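Local coordinates for protein macrolide 2'-phosphotransferase MphH (Brachybacterium faecium, PDB 5UXD) that probably inactivates macrolide antibiotics by transferring phosphate to their 2'-hydroxyl, most likely from GTP, and is seen here with azithromycin bound, at residues D20-G23 with G24-R27; A134-A137 with E138-A141; V147-P150 with A151-R154; L279-E283 with A284-E288. One frame throughout, in Å; residues are numbered along the deposited sequence. Where two conformers were deposited one is given.

Contact 1: residues D20-G23 with G24-R27. With ZIT (azithromycin), chain I.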
loop_
_atom_site.group_PDB
_atom_site.type_symbol
_atom_site.label_atom_id
_atom_site.label_comp_id
_atom_site.label_asym_id
_atom_site.label_seq_id
_atom_site.Cartn_x
_atom_site.Cartn_y
_atom_site.Cartn_z
ATOM N N ASP A 20 16.324 24.154 6.011
ATOM C CA ASP A 20 17.583 24.613 5.436
ATOM C C ASP A 20 18.395 23.388 5.031
ATOM O O ASP A 20 18.852 22.631 5.895
ATOM C CB ASP A 20 18.350 25.476 6.438
ATOM C CG ASP A 20 17.563 26.716 6.874
ATOM O OD1 ASP A 20 16.825 27.284 6.038
ATOM O OD2 ASP A 20 17.701 27.131 8.048
ATOM N N LEU A 21 18.570 23.197 3.720
ATOM C CA LEU A 21 19.165 21.991 3.161
ATOM C C LEU A 21 20.560 22.244 2.594
ATOM O O LEU A 21 20.865 23.321 2.077
ATOM C CB LEU A 21 18.275 21.413 2.055
ATOM C CG LEU A 21 16.842 21.024 2.426
ATOM C CD1 LEU A 21 16.046 20.594 1.187
ATOM C CD2 LEU A 21 16.821 19.937 3.490
ATOM N N ASP A 22 21.401 21.219 2.683
ATOM C CA ASP A 22 22.713 21.206 2.037
ATOM C C ASP A 22 22.496 20.806 0.584
ATOM O O ASP A 22 22.245 19.637 0.288
ATOM C CB ASP A 22 23.642 20.239 2.760
ATOM C CG ASP A 22 25.009 20.108 2.099
ATOM O OD1 ASP A 22 25.381 20.935 1.227
ATOM O OD2 ASP A 22 25.740 19.171 2.482
ATOM N N GLY A 23 22.570 21.786 -0.324
ATOM C CA GLY A 23 22.272 21.528 -1.725
ATOM C C GLY A 23 23.203 20.522 -2.368
ATOM O O GLY A 23 22.821 19.837 -3.321
ATOM N N GLY A 24 24.424 20.402 -1.850
ATOM C CA GLY A 24 25.351 19.412 -2.356
ATOM C C GLY A 24 24.849 17.990 -2.236
ATOM O O GLY A 24 25.327 17.110 -2.960
ATOM N N THR A 25 23.892 17.747 -1.345
ATOM C CA THR A 25 23.351 16.421 -1.109
ATOM C C THR A 25 22.019 16.191 -1.806
ATOM O O THR A 25 21.452 15.103 -1.668
ATOM C CB THR A 25 23.167 16.180 0.397
ATOM O OG1 THR A 25 22.061 16.962 0.869
ATOM C CG2 THR A 25 24.410 16.563 1.162
ATOM N N LEU A 26 21.489 17.175 -2.530
ATOM C CA LEU A 26 20.114 17.073 -3.004
ATOM C C LEU A 26 20.040 16.192 -4.245
ATOM O O LEU A 26 20.836 16.349 -5.173
ATOM C CB LEU A 26 19.540 18.454 -3.299
ATOM C CG LEU A 26 18.019 18.455 -3.208
ATOM C CD1 LEU A 26 17.534 19.729 -2.548
ATOM C CD2 LEU A 26 17.404 18.275 -4.589
ATOM N N ARG A 27 19.092 15.250 -4.241
ATOM C CA ARG A 27 18.812 14.377 -5.371
ATOM C C ARG A 27 17.305 14.339 -5.579
ATOM O O ARG A 27 16.533 14.623 -4.664
ATOM C CB ARG A 27 19.349 12.953 -5.140
ATOM C CG ARG A 27 20.864 12.865 -5.018
ATOM C CD ARG A 27 21.337 11.418 -4.876
ATOM N NE ARG A 27 22.192 11.006 -5.990
ATOM C CZ ARG A 27 23.522 10.972 -5.943
ATOM N NH1 ARG A 27 24.161 11.325 -4.832
ATOM N NH2 ARG A 27 24.216 10.588 -7.008
HETATM C C1 ZIT I . 30.120 15.824 5.349
HETATM C C2 ZIT I . 29.479 15.042 6.549
HETATM C C3 ZIT I . 29.708 15.741 7.881
HETATM C C4 ZIT I . 29.262 17.241 7.974
HETATM C C5 ZIT I . 27.740 17.440 8.233
HETATM C C6 ZIT I . 27.157 18.674 7.576
HETATM C C7 ZIT I . 27.644 19.987 8.234
HETATM C C8 ZIT I . 27.270 21.242 7.382
HETATM C C9 ZIT I . 28.495 21.736 6.564
HETATM N N10 ZIT I . 28.702 20.866 5.297
HETATM C C11 ZIT I . 30.107 20.695 5.004
HETATM C C12 ZIT I . 30.354 19.329 4.349
HETATM C C13 ZIT I . 31.777 18.792 4.523
HETATM C C14 ZIT I . 31.784 17.273 4.371
HETATM C C15 ZIT I . 33.188 16.777 4.094
HETATM C C16 ZIT I . 33.163 15.221 3.963
HETATM C C17 ZIT I . 28.049 14.767 6.217
HETATM C C18 ZIT I . 30.078 17.861 9.081
HETATM C C19 ZIT I . 25.627 18.609 7.698
HETATM C C20 ZIT I . 26.833 22.305 8.273
HETATM C C21 ZIT I . 27.951 21.441 4.171
HETATM C C22 ZIT I . 30.619 21.824 4.133
HETATM C C23 ZIT I . 32.373 19.201 5.884
HETATM O O1 ZIT I . 29.645 15.737 4.232
HETATM O O6 ZIT I . 27.507 18.671 6.203
HETATM O O12 ZIT I . 30.099 19.403 2.967
HETATM O O13 ZIT I . 32.594 19.308 3.467
HETATM O O14 ZIT I . 31.337 16.667 5.588
HETATM C C1A ZIT I . 27.205 16.268 10.267
HETATM C C2A ZIT I . 26.615 16.530 11.630
HETATM C C3A ZIT I . 26.371 15.258 12.353
HETATM C C4A ZIT I . 25.523 14.337 11.568
HETATM C C5A ZIT I . 26.127 14.094 10.181
HETATM C C6A ZIT I . 25.260 13.245 9.351
HETATM C C7A ZIT I . 25.575 14.445 14.482
HETATM C C8A ZIT I . 24.549 16.351 13.567
HETATM O O1A ZIT I . 27.423 17.504 9.620
HETATM O O2A ZIT I . 27.532 17.323 12.399
HETATM N N3A ZIT I . 25.804 15.613 13.686
HETATM O O5A ZIT I . 26.365 15.364 9.465
HETATM C C1B ZIT I . 31.569 14.421 8.711
HETATM C C2B ZIT I . 33.074 14.297 8.639
HETATM C C3B ZIT I . 33.818 14.842 9.832
HETATM C C4B ZIT I . 33.164 14.504 11.129
HETATM C C5B ZIT I . 31.730 14.967 11.120
HETATM C C6B ZIT I . 31.063 14.702 12.450
HETATM C C7B ZIT I . 35.292 14.262 9.796
HETATM C C8B ZIT I . 34.363 16.836 8.572
HETATM O O1B ZIT I . 31.123 15.664 8.225
HETATM O O3B ZIT I . 33.865 16.280 9.772
HETATM O O4B ZIT I . 33.855 15.128 12.230
HETATM O O5B ZIT I . 30.996 14.225 10.083
HETATM O O HOH W 1 22.536 18.567 -5.649
#
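The carboxylate of Asp22 is the flat group that meets Gly24 and Thr25, and each of its oxygens has its own neighbour. Gly24 N reaches OD1 of Asp22 from above the carboxylate plane, 62° out of it, over a rather long 3.3 Å; a side-chain oxygen accepting from the backbone N two residues on is the pairing of an Asx turn. The other oxygen, Asp22 OD2, lies against the methyl CG2 of Thr25 at 3.2 Å, and C21 of azithromycin stands 3.6 Å from the same OD2, a contact of van der Waals kind. With CG anti to the backbone N (chi1 177°), the Asp22 carboxylate is placed beside its own carbonyl carbon, close to the turn that follows.

Two overlapping type I turns, from Asp22 to Thr25 and from Gly23 to Leu26, bend the backbone. Asp22 O is gripped twice by Thr25: OG1 donates to it at 2.7 Å in the carbonyl plane, whereas N, at 3.0 Å, comes from 45° above that plane. The second turn closes with Leu26 N donating to Gly23 O at 3.1 Å, and a water bridges Gly23 O and Leu26 O.

The corner links strands 21-22 and 26-29, both paired antiparallel with strand 35-42. Thr25 OG1 also bonds to Arg41 N on that strand. The buried Leu21 and Leu26, whose CD1 atoms are 4.1 Å apart, both touch Ala40 of strand 35-42, Leu21 meeting Leu11 and Ala14 of helix 7-16 and Leu26 meeting Leu7 and Leu10.

Contact 2: residues A134-A137 with E138-A141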
loop_
_atom_site.group_PDB
_atom_site.type_symbol
_atom_site.label_atom_id
_atom_site.label_comp_id
_atom_site.label_asym_id
_atom_site.label_seq_id
_atom_site.Cartn_x
_atom_site.Cartn_y
_atom_site.Cartn_z
ATOM N N ALA A 134 -5.363 -3.439 15.500
ATOM C CA ALA A 134 -5.885 -3.095 16.818
ATOM C C ALA A 134 -6.282 -1.629 16.932
ATOM O O ALA A 134 -6.906 -1.248 17.935
ATOM C CB ALA A 134 -4.846 -3.433 17.891
ATOM N N VAL A 135 -5.947 -0.810 15.934
ATOM C CA VAL A 135 -6.164 0.634 16.019
ATOM C C VAL A 135 -7.657 0.930 16.032
ATOM O O VAL A 135 -8.434 0.302 15.305
ATOM C CB VAL A 135 -5.460 1.345 14.849
ATOM C CG1 VAL A 135 -5.936 2.796 14.728
ATOM C CG2 VAL A 135 -3.952 1.291 15.008
ATOM N N ASP A 136 -8.059 1.897 16.866
ATOM C CA ASP A 136 -9.462 2.252 17.045
ATOM C C ASP A 136 -10.101 2.623 15.709
ATOM O O ASP A 136 -9.678 3.576 15.046
ATOM C CB ASP A 136 -9.557 3.410 18.046
ATOM C CG ASP A 136 -10.978 3.891 18.266
ATOM O OD1 ASP A 136 -11.859 3.080 18.620
ATOM O OD2 ASP A 136 -11.208 5.101 18.105
ATOM N N ALA A 137 -11.126 1.869 15.315
ATOM C CA ALA A 137 -11.676 2.018 13.968
ATOM C C ALA A 137 -12.480 3.304 13.818
ATOM O O ALA A 137 -12.566 3.849 12.713
ATOM C CB ALA A 137 -12.531 0.802 13.610
ATOM N N GLU A 138 -13.056 3.817 14.904
ATOM C CA GLU A 138 -13.789 5.076 14.804
ATOM C C GLU A 138 -12.843 6.252 14.618
ATOM O O GLU A 138 -13.133 7.173 13.846
ATOM C CB GLU A 138 -14.677 5.269 16.031
ATOM C CG GLU A 138 -15.754 4.201 16.166
ATOM C CD GLU A 138 -16.645 4.069 14.933
ATOM O OE1 GLU A 138 -17.236 2.980 14.750
ATOM O OE2 GLU A 138 -16.778 5.044 14.157
ATOM N N ALA A 139 -11.698 6.237 15.310
ATOM C CA ALA A 139 -10.690 7.255 15.066
ATOM C C ALA A 139 -10.083 7.103 13.681
ATOM O O ALA A 139 -9.741 8.105 13.049
ATOM C CB ALA A 139 -9.600 7.193 16.138
ATOM N N ALA A 140 -9.959 5.870 13.186
ATOM C CA ALA A 140 -9.512 5.681 11.807
ATOM C C ALA A 140 -10.477 6.348 10.834
ATOM O O ALA A 140 -10.055 7.066 9.920
ATOM C CB ALA A 140 -9.371 4.192 11.496
ATOM N N ALA A 141 -11.788 6.153 11.048
ATOM C CA ALA A 141 -12.786 6.688 10.123
ATOM C C ALA A 141 -12.770 8.211 10.074
ATOM O O ALA A 141 -13.064 8.801 9.025
ATOM C CB ALA A 141 -14.187 6.202 10.516
#
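This is an N-cap at the surface: Asp136 starts the short helix 137-141, in the connection that leaves helix 119-133, and its side chain bonds to Ala139 in the first turn. One capping bond and two helical bonds bear this out. Asp136 OD2 accepts from Ala139 N at 3.1 Å with an N-H...O angle of 146°. The carbonyl of the same residue begins the helical series, since Ala140 N donates to Asp136 O at 3.0 Å, in the carbonyl plane. One residue on, Ala141 N donates to Ala137 O at 2.9 Å.

The side-chain bond is not made within the plane of the carboxylate: Ala139 N stands above that plane, 58° out of it. With CG anti to the backbone N (chi1 178°), the Asp136 carboxylate comes beside the carbonyl carbon, within reach of Ala139 N. The same OD2 of Asp136 touches the methyl CB of Ala139 at 3.3 Å and lies 4.0 Å from CB of Glu138. Ala140 turns its methyl inward, onto Leu194 of strand 193-195 and Val222, while Val135, just before the cap, is buried against Met71 and Leu72 of helix 59-72.

Chemically, a carboxylate at the amino end of a helix probably gains from the partial positive charge of the backbone N-H groups there, which would tend to keep Asp136 ionised. Glu138 adds a second acid to this end; with Asp136 OD1 and Glu138 OE1 6.6 Å apart, any repulsion between them is likely to be mild.

Contact 3: residues V147-P150 with A151-R154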
loop_
_atom_site.group_PDB
_atom_site.type_symbol
_atom_site.label_atom_id
_atom_site.label_comp_id
_atom_site.label_asym_id
_atom_site.label_seq_id
_atom_site.Cartn_x
_atom_site.Cartn_y
_atom_site.Cartn_z
ATOM N N VAL A 147 -14.630 3.303 4.660
ATOM C CA VAL A 147 -14.995 2.371 5.721
ATOM C C VAL A 147 -16.013 1.388 5.157
ATOM O O VAL A 147 -17.047 1.810 4.623
ATOM C CB VAL A 147 -15.588 3.110 6.936
ATOM C CG1 VAL A 147 -16.063 2.120 8.000
ATOM C CG2 VAL A 147 -14.574 4.107 7.510
ATOM N N ARG A 148 -15.722 0.090 5.270
ATOM C CA ARG A 148 -16.635 -0.964 4.836
ATOM C C ARG A 148 -16.818 -1.957 5.976
ATOM O O ARG A 148 -15.835 -2.522 6.471
ATOM C CB ARG A 148 -16.104 -1.680 3.586
ATOM C CG ARG A 148 -16.173 -0.854 2.299
ATOM C CD ARG A 148 -15.573 -1.607 1.109
ATOM N NE ARG A 148 -15.576 -0.786 -0.101
ATOM C CZ ARG A 148 -14.945 -1.104 -1.230
ATOM N NH1 ARG A 148 -14.260 -2.234 -1.320
ATOM N NH2 ARG A 148 -15.003 -0.288 -2.274
ATOM N N SER A 149 -18.071 -2.179 6.382
ATOM C CA SER A 149 -18.591 -3.243 7.235
ATOM C C SER A 149 -18.142 -4.580 6.661
ATOM O O SER A 149 -17.654 -4.612 5.532
ATOM C CB SER A 149 -20.114 -3.174 7.285
ATOM O OG SER A 149 -20.655 -3.530 6.019
ATOM N N PRO A 150 -18.178 -5.711 7.384
ATOM C CA PRO A 150 -18.031 -7.001 6.680
ATOM C C PRO A 150 -19.046 -7.193 5.558
ATOM O O PRO A 150 -18.687 -7.690 4.481
ATOM C CB PRO A 150 -18.197 -8.027 7.801
ATOM C CG PRO A 150 -17.700 -7.313 9.023
ATOM C CD PRO A 150 -18.100 -5.869 8.847
ATOM N N ALA A 151 -20.299 -6.778 5.764
ATOM C CA ALA A 151 -21.303 -6.910 4.709
ATOM C C ALA A 151 -20.923 -6.095 3.483
ATOM O O ALA A 151 -21.061 -6.564 2.349
ATOM C CB ALA A 151 -22.672 -6.480 5.230
ATOM N N GLN A 152 -20.437 -4.872 3.699
ATOM C CA GLN A 152 -20.066 -4.008 2.585
ATOM C C GLN A 152 -18.795 -4.493 1.895
ATOM O O GLN A 152 -18.626 -4.254 0.696
ATOM C CB GLN A 152 -19.874 -2.568 3.069
ATOM C CG GLN A 152 -21.136 -1.850 3.487
ATOM C CD GLN A 152 -20.835 -0.529 4.169
ATOM O OE1 GLN A 152 -19.984 -0.454 5.058
ATOM N NE2 GLN A 152 -21.533 0.523 3.759
ATOM N N VAL A 153 -17.899 -5.172 2.628
ATOM C CA VAL A 153 -16.724 -5.762 1.986
ATOM C C VAL A 153 -17.149 -6.772 0.927
ATOM O O VAL A 153 -16.698 -6.723 -0.222
ATOM C CB VAL A 153 -15.792 -6.410 3.028
ATOM C CG1 VAL A 153 -14.715 -7.227 2.328
ATOM C CG2 VAL A 153 -15.135 -5.361 3.956
ATOM N N ARG A 154 -18.047 -7.702 1.277
ATOM C CA ARG A 154 -18.472 -8.723 0.323
ATOM C C ARG A 154 -19.336 -8.125 -0.780
ATOM O O ARG A 154 -19.206 -8.490 -1.957
ATOM C CB ARG A 154 -19.231 -9.817 1.072
ATOM C CG ARG A 154 -19.426 -11.103 0.313
ATOM C CD ARG A 154 -19.752 -12.209 1.296
ATOM N NE ARG A 154 -19.989 -13.479 0.631
ATOM C CZ ARG A 154 -20.309 -14.598 1.272
ATOM N NH1 ARG A 154 -20.436 -14.592 2.597
ATOM N NH2 ARG A 154 -20.512 -15.717 0.591
HETATM O O HOH W 2 -14.407 -4.859 -0.450
#
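Ser149 and Gln152 form a capping box at the amino end of helix 150-167, each side chain serving the other residue's backbone N. Gln152 N donates to Ser149 OG at 2.7 Å with an angle of 156°. In return Ser149 N donates to Gln152 OE1 at 2.9 Å, lying in the plane of the amide carbonyl and on a lone pair of OE1, with a nearly straight bond of 167°. The serine hydroxyl can face the helix because it sits between its backbone N and carbonyl carbon (chi1 69°), while the Gln152 chain, extended beyond CG, passes Ser149 OG (CG to OG 3.1 Å) and carries OE1 to Ser149 N.

Behind the box the helical bonds begin: Val153 N donates to Ser149 O at 3.0 Å and Arg154 N to Pro150 O at 3.3 Å. Pro150, with no N-H to offer, fills the first helical position, where none is required by the backbone pattern. Apolar contact is slight: Val153 CG2 touches Arg148 CB at 3.8 Å.

In the fold, the loop before the cap is tied by Arg148, whose backbone bonds to Val222 and, through its O, to Ser192 OG. Val153 packs on Asp224. From the helix, the extended Arg154 leads away to the end of helix 172-183, where its NH2 bonds to Leu182 O and forms a salt bridge with Asp185, while its guanidinium makes a cation-pi contact with Trp188.

Contact 4: residues L279-E283 with A284-E288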
loop_
_atom_site.group_PDB
_atom_site.type_symbol
_atom_site.label_atom_id
_atom_site.label_comp_id
_atom_site.label_asym_id
_atom_site.label_seq_id
_atom_site.Cartn_x
_atom_site.Cartn_y
_atom_site.Cartn_z
ATOM N N LEU A 279 -12.078 2.046 -15.635
ATOM C CA LEU A 279 -13.339 2.782 -15.642
ATOM C C LEU A 279 -13.215 4.110 -14.904
ATOM O O LEU A 279 -13.914 5.078 -15.241
ATOM C CB LEU A 279 -14.446 1.924 -15.019
ATOM C CG LEU A 279 -14.912 0.759 -15.886
ATOM C CD1 LEU A 279 -15.795 -0.180 -15.092
ATOM C CD2 LEU A 279 -15.632 1.289 -17.122
ATOM N N ALA A 280 -12.329 4.172 -13.909
ATOM C CA ALA A 280 -12.106 5.410 -13.169
ATOM C C ALA A 280 -11.346 6.430 -14.013
ATOM O O ALA A 280 -11.728 7.603 -14.078
ATOM C CB ALA A 280 -11.355 5.106 -11.866
ATOM N N THR A 281 -10.262 6.005 -14.676
ATOM C CA THR A 281 -9.437 6.876 -15.510
ATOM C C THR A 281 -10.107 7.220 -16.840
ATOM O O THR A 281 -9.856 8.295 -17.394
ATOM C CB THR A 281 -8.070 6.238 -15.784
ATOM O OG1 THR A 281 -8.229 5.077 -16.611
ATOM C CG2 THR A 281 -7.375 5.844 -14.497
ATOM N N GLY A 282 -10.811 6.245 -17.412
ATOM C CA GLY A 282 -11.304 6.370 -18.768
ATOM C C GLY A 282 -10.244 6.327 -19.848
ATOM O O GLY A 282 -10.585 6.463 -21.027
ATOM N N GLU A 283 -8.975 6.137 -19.491
ATOM C CA GLU A 283 -7.888 6.158 -20.461
ATOM C C GLU A 283 -7.851 4.859 -21.259
ATOM O O GLU A 283 -7.912 3.764 -20.687
ATOM C CB GLU A 283 -6.553 6.385 -19.749
ATOM C CG GLU A 283 -6.415 7.787 -19.161
ATOM C CD GLU A 283 -5.110 7.995 -18.415
ATOM O OE1 GLU A 283 -4.101 7.354 -18.779
ATOM O OE2 GLU A 283 -5.091 8.807 -17.464
ATOM N N ALA A 284 -7.737 4.989 -22.587
ATOM C CA ALA A 284 -7.789 3.821 -23.462
ATOM C C ALA A 284 -6.681 2.820 -23.152
ATOM O O ALA A 284 -6.896 1.608 -23.260
ATOM C CB ALA A 284 -7.720 4.258 -24.928
ATOM N N ALA A 285 -5.503 3.296 -22.746
ATOM C CA ALA A 285 -4.405 2.371 -22.467
ATOM C C ALA A 285 -4.702 1.510 -21.243
ATOM O O ALA A 285 -4.348 0.323 -21.208
ATOM C CB ALA A 285 -3.097 3.145 -22.287
ATOM N N HIS A 286 -5.354 2.083 -20.228
ATOM C CA HIS A 286 -5.701 1.298 -19.048
ATOM C C HIS A 286 -6.815 0.304 -19.356
ATOM O O HIS A 286 -6.812 -0.821 -18.838
ATOM C CB HIS A 286 -6.110 2.221 -17.898
ATOM C CG HIS A 286 -5.067 3.229 -17.536
ATOM N ND1 HIS A 286 -5.355 4.381 -16.837
ATOM C CD2 HIS A 286 -3.736 3.260 -17.783
ATOM C CE1 HIS A 286 -4.246 5.081 -16.670
ATOM N NE2 HIS A 286 -3.248 4.423 -17.235
ATOM N N ARG A 287 -7.788 0.706 -20.179
ATOM C CA ARG A 287 -8.847 -0.218 -20.577
ATOM C C ARG A 287 -8.277 -1.405 -21.349
ATOM O O ARG A 287 -8.701 -2.552 -21.148
ATOM C CB ARG A 287 -9.892 0.521 -21.419
ATOM C CG ARG A 287 -11.031 -0.356 -21.903
ATOM C CD ARG A 287 -12.085 0.444 -22.659
ATOM N NE ARG A 287 -13.431 -0.006 -22.318
ATOM C CZ ARG A 287 -14.218 0.595 -21.427
ATOM N NH1 ARG A 287 -13.797 1.683 -20.793
ATOM N NH2 ARG A 287 -15.429 0.111 -21.170
ATOM N N GLU A 288 -7.299 -1.152 -22.224
ATOM C CA GLU A 288 -6.704 -2.243 -22.990
ATOM C C GLU A 288 -5.958 -3.217 -22.085
ATOM O O GLU A 288 -6.027 -4.436 -22.282
ATOM C CB GLU A 288 -5.766 -1.690 -24.063
ATOM C CG GLU A 288 -6.487 -1.305 -25.336
ATOM C CD GLU A 288 -7.408 -2.408 -25.808
ATOM O OE1 GLU A 288 -6.922 -3.539 -26.011
ATOM O OE2 GLU A 288 -8.619 -2.151 -25.958
#
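A hydrogen bond joins Thr281 to His286 across the corner between helices 270-281 and 284-294. Thr281 OG1 and His286 ND1 are 3.0 Å apart, the hydroxyl lying at the ring edge near its plane; either could be the donor. The same OG1 of Thr281 accepts from Glu283 N at 3.2 Å, closing an ST turn round Gly282, which leaves the helix with a positive phi of 70°. Glu283, at the N-cap of the second helix, offers its carbonyl to two donors: Arg287 N meets Glu283 O at 3.1 Å with an angle of 164°, and His286 N makes a weak bond to it.

The contact over the ring face comes from Glu283, whose side chain runs alongside that of His286 in the same direction. Its CB sits over one face of the imidazole, 4.1 Å from the centroid, as a CH-pi contact. Further out Glu283 OE1 approaches His286 CE1 at 3.1 Å, the carboxylate and ring planes being 31° apart.

Looser contact brings Leu279 CD2 within 4.1 Å of Arg287 NH1. The arginine's main partner is Glu167, by a salt bridge, with Phe168 adding a cation-pi contact.

The bond at ND1, with Glu283 CB over one face, limits how the His286 ring can turn, and the nearby Glu283 carboxylate would probably favour a protonated imidazole. His286 also stacks on Tyr277 of the azithromycin pocket, so Thr281 and Glu283 probably help to place a second-shell ring.

In the fold
All four contacts are turns or helix starts. Contacts 2 and 3 follow in the chain and touch, Ala141 CB meeting Val147 CG2 at 3.7 Å, so the end of helix 137-141 packs on the loop that leads into helix 150-167. Contact 1 lies on the far side of the chain's centre from contact 3, with centres about 46 Å apart, in the N-terminal sheet of a kinase-like fold; its Asp22 belongs to an azithromycin site formed with Ala42, His43, Asp44 and Gly45. Contact 4 lies near the other azithromycin pocket, that of Glu198, Tyr274 and Tyr277, its His286 side chain about 7 Å from bound drug. Contacts 3 and 4 approach to about 12 Å between nearest atoms.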